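Local coordinates for protein alpha-glucosidase ([Eubacterium] rectale, PDB 6PNR) that hydrolyses alpha-glycosidic bonds as a family 31 glycoside hydrolase, acting as a sulfoquinovosidase that probably releases sulfoquinovose from sulfolipid-derived glycosides, at residues N8-F13 with R18-S23; T68-L71 with I77-K80. One frame throughout, in Å; residues are numbered along the deposited sequence.

Contact 1 of 2, residues N8-F13 with R18-S23; sequences NEFQLF and RILEHS
The antiparallel pairing of N8-F13 with R18-S23 forms a beta hairpin near the N-terminus, strands 10-14 and 17-22 of a three-stranded sheet, where L12 packs against L20 and F13 against R18 on opposite faces. F10 and H22 make a hydrogen-bonded pair, with F10 N to H22 O at 3.0 Å and the return bond from H22 N to F10 O. Nearer the turn the regular pattern is broken: L12 O accepts from both I19 N, at 2.8 Å, and L20 N, at 3.2 Å. A single oxygen thus holds two successive amides, I19 N arriving nearly in line with the carbonyl bond and L20 N in the carbonyl plane on a lone pair.

On the buried face, L12 CB lies alongside L20 CB at 3.7 Å, and L12 CD2 reaches L20 CD1 and I19 CD1. L20 CD1 also meets the edge of the F10 ring at CE2. I211 of strand 208-213 touches L12, I19 and L20, and I90 adds to the cover of L20.

The other face is more polar. R18 CG sits over one face of the F13 ring, 4.2 Å from its centroid; having CG anti to the backbone N (chi1 -168°) carries the chain across that ring. A bend at chi3 turns the guanidinium, its plane perpendicular to that of the ring (90°), along its own strand, where R18 NE forms a salt bridge to E21 OE1 at 3.2 Å. E21 OE2 accepts from S23 OG and lies 3.8 Å from E9 OE2, a like-charge approach that the nearby arginine probably eases. S23 OG is also bonded to R26 N.

I19 and L20 together opposite L12 make this a classic beta bulge within a tight antiparallel hairpin.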
loop_
_atom_site.group_PDB
_atom_site.type_symbol
_atom_site.label_atom_id
_atom_site.label_comp_id
_atom_site.label_asym_id
_atom_site.label_seq_id
_atom_site.Cartn_x
_atom_site.Cartn_y
_atom_site.Cartn_z
ATOM N N ASN A 8 25.370 -33.941 4.749
ATOM C CA ASN A 8 24.207 -33.492 3.996
ATOM C C ASN A 8 23.192 -32.756 4.861
ATOM O O ASN A 8 22.080 -32.483 4.390
ATOM C CB ASN A 8 23.526 -34.685 3.311
ATOM C CG ASN A 8 24.520 -35.746 2.862
ATOM O OD1 ASN A 8 25.188 -35.593 1.837
ATOM N ND2 ASN A 8 24.622 -36.830 3.634
ATOM N N GLU A 9 23.534 -32.432 6.106
ATOM C CA GLU A 9 22.552 -31.859 7.013
ATOM C C GLU A 9 23.218 -31.260 8.242
ATOM O O GLU A 9 24.050 -31.906 8.884
ATOM C CB GLU A 9 21.527 -32.921 7.429
ATOM C CG GLU A 9 20.413 -32.397 8.318
ATOM C CD GLU A 9 19.283 -33.397 8.499
ATOM O OE1 GLU A 9 19.341 -34.487 7.882
ATOM O OE2 GLU A 9 18.333 -33.089 9.257
ATOM N N PHE A 10 22.863 -30.021 8.565
ATOM C CA PHE A 10 23.303 -29.344 9.774
ATOM C C PHE A 10 22.089 -29.070 10.650
ATOM O O PHE A 10 21.005 -28.766 10.142
ATOM C CB PHE A 10 24.036 -28.038 9.436
ATOM C CG PHE A 10 24.154 -27.096 10.594
ATOM C CD1 PHE A 10 25.120 -27.286 11.560
ATOM C CD2 PHE A 10 23.292 -26.018 10.718
ATOM C CE1 PHE A 10 25.227 -26.422 12.636
ATOM C CE2 PHE A 10 23.392 -25.154 11.789
ATOM C CZ PHE A 10 24.363 -25.358 12.751
ATOM N N GLN A 11 22.266 -29.187 11.965
ATOM C CA GLN A 11 21.178 -28.961 12.904
ATOM C C GLN A 11 21.720 -28.329 14.177
ATOM O O GLN A 11 22.838 -28.630 14.609
ATOM C CB GLN A 11 20.445 -30.260 13.262
ATOM C CG GLN A 11 19.586 -30.847 12.155
ATOM C CD GLN A 11 18.877 -32.119 12.592
ATOM O OE1 GLN A 11 17.655 -32.239 12.467
ATOM N NE2 GLN A 11 19.645 -33.078 13.108
ATOM N N LEU A 12 20.904 -27.465 14.785
ATOM C CA LEU A 12 21.228 -26.855 16.067
ATOM C C LEU A 12 20.004 -26.925 16.965
ATOM O O LEU A 12 18.907 -26.535 16.551
ATOM C CB LEU A 12 21.677 -25.396 15.900
ATOM C CG LEU A 12 21.926 -24.630 17.204
ATOM C CD1 LEU A 12 23.049 -25.284 18.000
ATOM C CD2 LEU A 12 22.233 -23.150 16.944
ATOM N N PHE A 13 20.202 -27.394 18.197
ATOM C CA PHE A 13 19.126 -27.566 19.163
ATOM C C PHE A 13 19.316 -26.641 20.359
ATOM O O PHE A 13 20.442 -26.316 20.749
ATOM C CB PHE A 13 19.046 -29.022 19.650
ATOM C CG PHE A 13 18.693 -29.999 18.570
ATOM C CD1 PHE A 13 19.645 -30.399 17.641
ATOM C CD2 PHE A 13 17.407 -30.507 18.472
ATOM C CE1 PHE A 13 19.322 -31.290 16.628
ATOM C CE2 PHE A 13 17.072 -31.402 17.460
ATOM C CZ PHE A 13 18.034 -31.792 16.537
ATOM N N ARG A 18 14.677 -28.155 18.047
ATOM C CA ARG A 18 15.535 -27.813 16.920
ATOM C C ARG A 18 15.262 -26.369 16.504
ATOM O O ARG A 18 14.122 -26.022 16.180
ATOM C CB ARG A 18 15.281 -28.774 15.760
ATOM C CG ARG A 18 16.303 -28.701 14.635
ATOM C CD ARG A 18 15.988 -29.679 13.505
ATOM N NE ARG A 18 14.633 -29.508 12.978
ATOM C CZ ARG A 18 13.623 -30.336 13.232
ATOM N NH1 ARG A 18 13.818 -31.399 14.001
ATOM N NH2 ARG A 18 12.421 -30.103 12.716
ATOM N N ILE A 19 16.291 -25.524 16.518
ATOM C CA ILE A 19 16.123 -24.136 16.098
ATOM C C ILE A 19 16.782 -23.829 14.755
ATOM O O ILE A 19 16.389 -22.844 14.108
ATOM C CB ILE A 19 16.620 -23.145 17.170
ATOM C CG1 ILE A 19 18.123 -23.260 17.369
ATOM C CG2 ILE A 19 15.885 -23.342 18.488
ATOM C CD1 ILE A 19 18.696 -22.093 18.155
ATOM N N LEU A 20 17.758 -24.616 14.313
ATOM C CA LEU A 20 18.374 -24.420 13.007
ATOM C C LEU A 20 18.411 -25.740 12.257
ATOM O O LEU A 20 18.645 -26.796 12.853
ATOM C CB LEU A 20 19.806 -23.870 13.108
ATOM C CG LEU A 20 20.011 -22.433 13.590
ATOM C CD1 LEU A 20 21.464 -22.027 13.424
ATOM C CD2 LEU A 20 19.098 -21.459 12.834
ATOM N N GLU A 21 18.201 -25.673 10.947
ATOM C CA GLU A 21 18.335 -26.854 10.108
ATOM C C GLU A 21 18.743 -26.433 8.709
ATOM O O GLU A 21 18.241 -25.436 8.183
ATOM C CB GLU A 21 17.034 -27.660 10.048
ATOM C CG GLU A 21 17.132 -28.901 9.166
ATOM C CD GLU A 21 15.817 -29.645 9.048
ATOM O OE1 GLU A 21 14.867 -29.310 9.792
ATOM O OE2 GLU A 21 15.732 -30.564 8.205
ATOM N N HIS A 22 19.670 -27.185 8.122
ATOM C CA HIS A 22 19.937 -27.116 6.694
ATOM C C HIS A 22 19.954 -28.523 6.127
ATOM O O HIS A 22 20.824 -29.325 6.474
ATOM C CB HIS A 22 21.259 -26.428 6.366
ATOM C CG HIS A 22 21.541 -26.395 4.897
ATOM N ND1 HIS A 22 21.127 -25.364 4.080
ATOM C CD2 HIS A 22 22.142 -27.299 4.083
ATOM C CE1 HIS A 22 21.487 -25.617 2.834
ATOM N NE2 HIS A 22 22.104 -26.785 2.809
ATOM N N SER A 23 18.996 -28.816 5.255
ATOM C CA SER A 23 19.017 -30.005 4.419
ATOM C C SER A 23 18.613 -29.578 3.020
ATOM O O SER A 23 18.240 -28.424 2.791
ATOM C CB SER A 23 18.084 -31.096 4.955
ATOM O OG SER A 23 16.776 -30.593 5.154
#

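Contact 2 of 2, residues T68-L71 with I77-K80; sequences TVRL and IIAK
A beta hairpin built from strands 68-73 and 77-83 contains this contact, in which L71 and A79 form an antiparallel hydrogen-bonded pair. L71 N donates to A79 O at 2.8 Å, in a nearly straight bond. A79 N returns a bond to L71 O at 2.9 Å that is just as close to linear. The adjoining R70 and K80 form a non-hydrogen-bonded pair, where R70 CA approaches A79 O in a CA-H...O contact.

Side chains on the R70 face run alongside one another. I78 CG2 touches R70 CG at 3.6 Å, so the aliphatic part of the arginine rests on a methyl branch. Farther out, K80 NZ comes to the edge of the guanidinium, 3.0 Å from R70 NH2. Both are donors, so the approach is not a hydrogen bond, and the like charges would be expected to repel. Bends at chi3 and chi4 (-66°) of K80 bring its amine there.

L71 and A79 occupy the buried face. Strand 61-64 flanks the hairpin beside 68-73, while strand 87-94 flanks it beside 77-83, with I90 and F92 touching A79.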
loop_
_atom_site.group_PDB
_atom_site.type_symbol
_atom_site.label_atom_id
_atom_site.label_comp_id
_atom_site.label_asym_id
_atom_site.label_seq_id
_atom_site.Cartn_x
_atom_site.Cartn_y
_atom_site.Cartn_z
ATOM N N THR A 68 35.089 -25.613 16.134
ATOM C CA THR A 68 34.355 -24.975 15.056
ATOM C C THR A 68 33.812 -26.012 14.081
ATOM O O THR A 68 34.362 -27.107 13.936
ATOM C CB THR A 68 35.242 -23.973 14.296
ATOM O OG1 THR A 68 36.030 -24.672 13.331
ATOM C CG2 THR A 68 36.181 -23.247 15.254
ATOM N N VAL A 69 32.710 -25.653 13.428
ATOM C CA VAL A 69 32.143 -26.407 12.316
ATOM C C VAL A 69 32.088 -25.464 11.128
ATOM O O VAL A 69 31.504 -24.377 11.224
ATOM C CB VAL A 69 30.746 -26.958 12.645
ATOM C CG1 VAL A 69 30.081 -27.523 11.388
ATOM C CG2 VAL A 69 30.831 -28.017 13.741
ATOM N N ARG A 70 32.704 -25.861 10.020
ATOM C CA ARG A 70 32.742 -25.040 8.820
ATOM C C ARG A 70 31.817 -25.644 7.766
ATOM O O ARG A 70 32.012 -26.791 7.346
ATOM C CB ARG A 70 34.169 -24.904 8.283
ATOM C CG ARG A 70 34.258 -24.015 7.036
ATOM C CD ARG A 70 35.643 -24.005 6.385
ATOM N NE ARG A 70 36.650 -23.337 7.207
ATOM C CZ ARG A 70 37.624 -23.966 7.860
ATOM N NH1 ARG A 70 37.733 -25.287 7.784
ATOM N NH2 ARG A 70 38.494 -23.277 8.586
ATOM N N LEU A 71 30.806 -24.875 7.349
ATOM C CA LEU A 71 29.888 -25.262 6.286
ATOM C C LEU A 71 30.219 -24.451 5.039
ATOM O O LEU A 71 30.098 -23.219 5.045
ATOM C CB LEU A 71 28.433 -25.034 6.699
ATOM C CG LEU A 71 27.960 -25.543 8.065
ATOM C CD1 LEU A 71 26.498 -25.198 8.266
ATOM C CD2 LEU A 71 28.169 -27.039 8.213
ATOM N N ILE A 77 29.087 -18.914 0.015
ATOM C CA ILE A 77 29.127 -18.595 1.439
ATOM C C ILE A 77 29.924 -19.667 2.172
ATOM O O ILE A 77 29.768 -20.864 1.905
ATOM C CB ILE A 77 27.704 -18.508 2.036
ATOM C CG1 ILE A 77 26.877 -17.393 1.379
ATOM C CG2 ILE A 77 27.752 -18.327 3.541
ATOM C CD1 ILE A 77 27.392 -15.998 1.652
ATOM N N ILE A 78 30.760 -19.242 3.117
ATOM C CA ILE A 78 31.341 -20.134 4.114
ATOM C C ILE A 78 30.856 -19.680 5.484
ATOM O O ILE A 78 30.997 -18.503 5.832
ATOM C CB ILE A 78 32.880 -20.141 4.056
ATOM C CG1 ILE A 78 33.359 -20.560 2.662
ATOM C CG2 ILE A 78 33.438 -21.055 5.141
ATOM C CD1 ILE A 78 34.848 -20.375 2.442
ATOM N N ALA A 79 30.286 -20.608 6.256
ATOM C CA ALA A 79 29.778 -20.314 7.592
ATOM C C ALA A 79 30.593 -21.072 8.627
ATOM O O ALA A 79 30.706 -22.301 8.548
ATOM C CB ALA A 79 28.300 -20.680 7.721
ATOM N N LYS A 80 31.146 -20.337 9.596
ATOM C CA LYS A 80 31.919 -20.890 10.704
ATOM C C LYS A 80 31.074 -20.833 11.971
ATOM O O LYS A 80 30.753 -19.743 12.459
ATOM C CB LYS A 80 33.217 -20.114 10.917
ATOM C CG LYS A 80 34.403 -20.525 10.055
ATOM C CD LYS A 80 35.714 -20.189 10.787
ATOM C CE LYS A 80 36.781 -19.594 9.857
ATOM N NZ LYS A 80 37.269 -20.548 8.816
#

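Along the chain the two hairpins come in series, contact 1 closing before contact 2 opens, and their centres lie about 13 Å apart. They belong to different sheets: contact 1 to the three-stranded one at the N-terminus, contact 2 to the eight-stranded antiparallel sheet. The two meet directly where F10 CG packs on L71 CD1 at 3.8 Å, and the larger sheet also supplies F73, whose ring meets that of H22 edge-to-face. The small hairpin thus lies against a face of the larger sheet. Both contacts sit about 34 Å from the chain's centre, within the N-terminal beta-rich region and apart from the inhibitor-binding pocket.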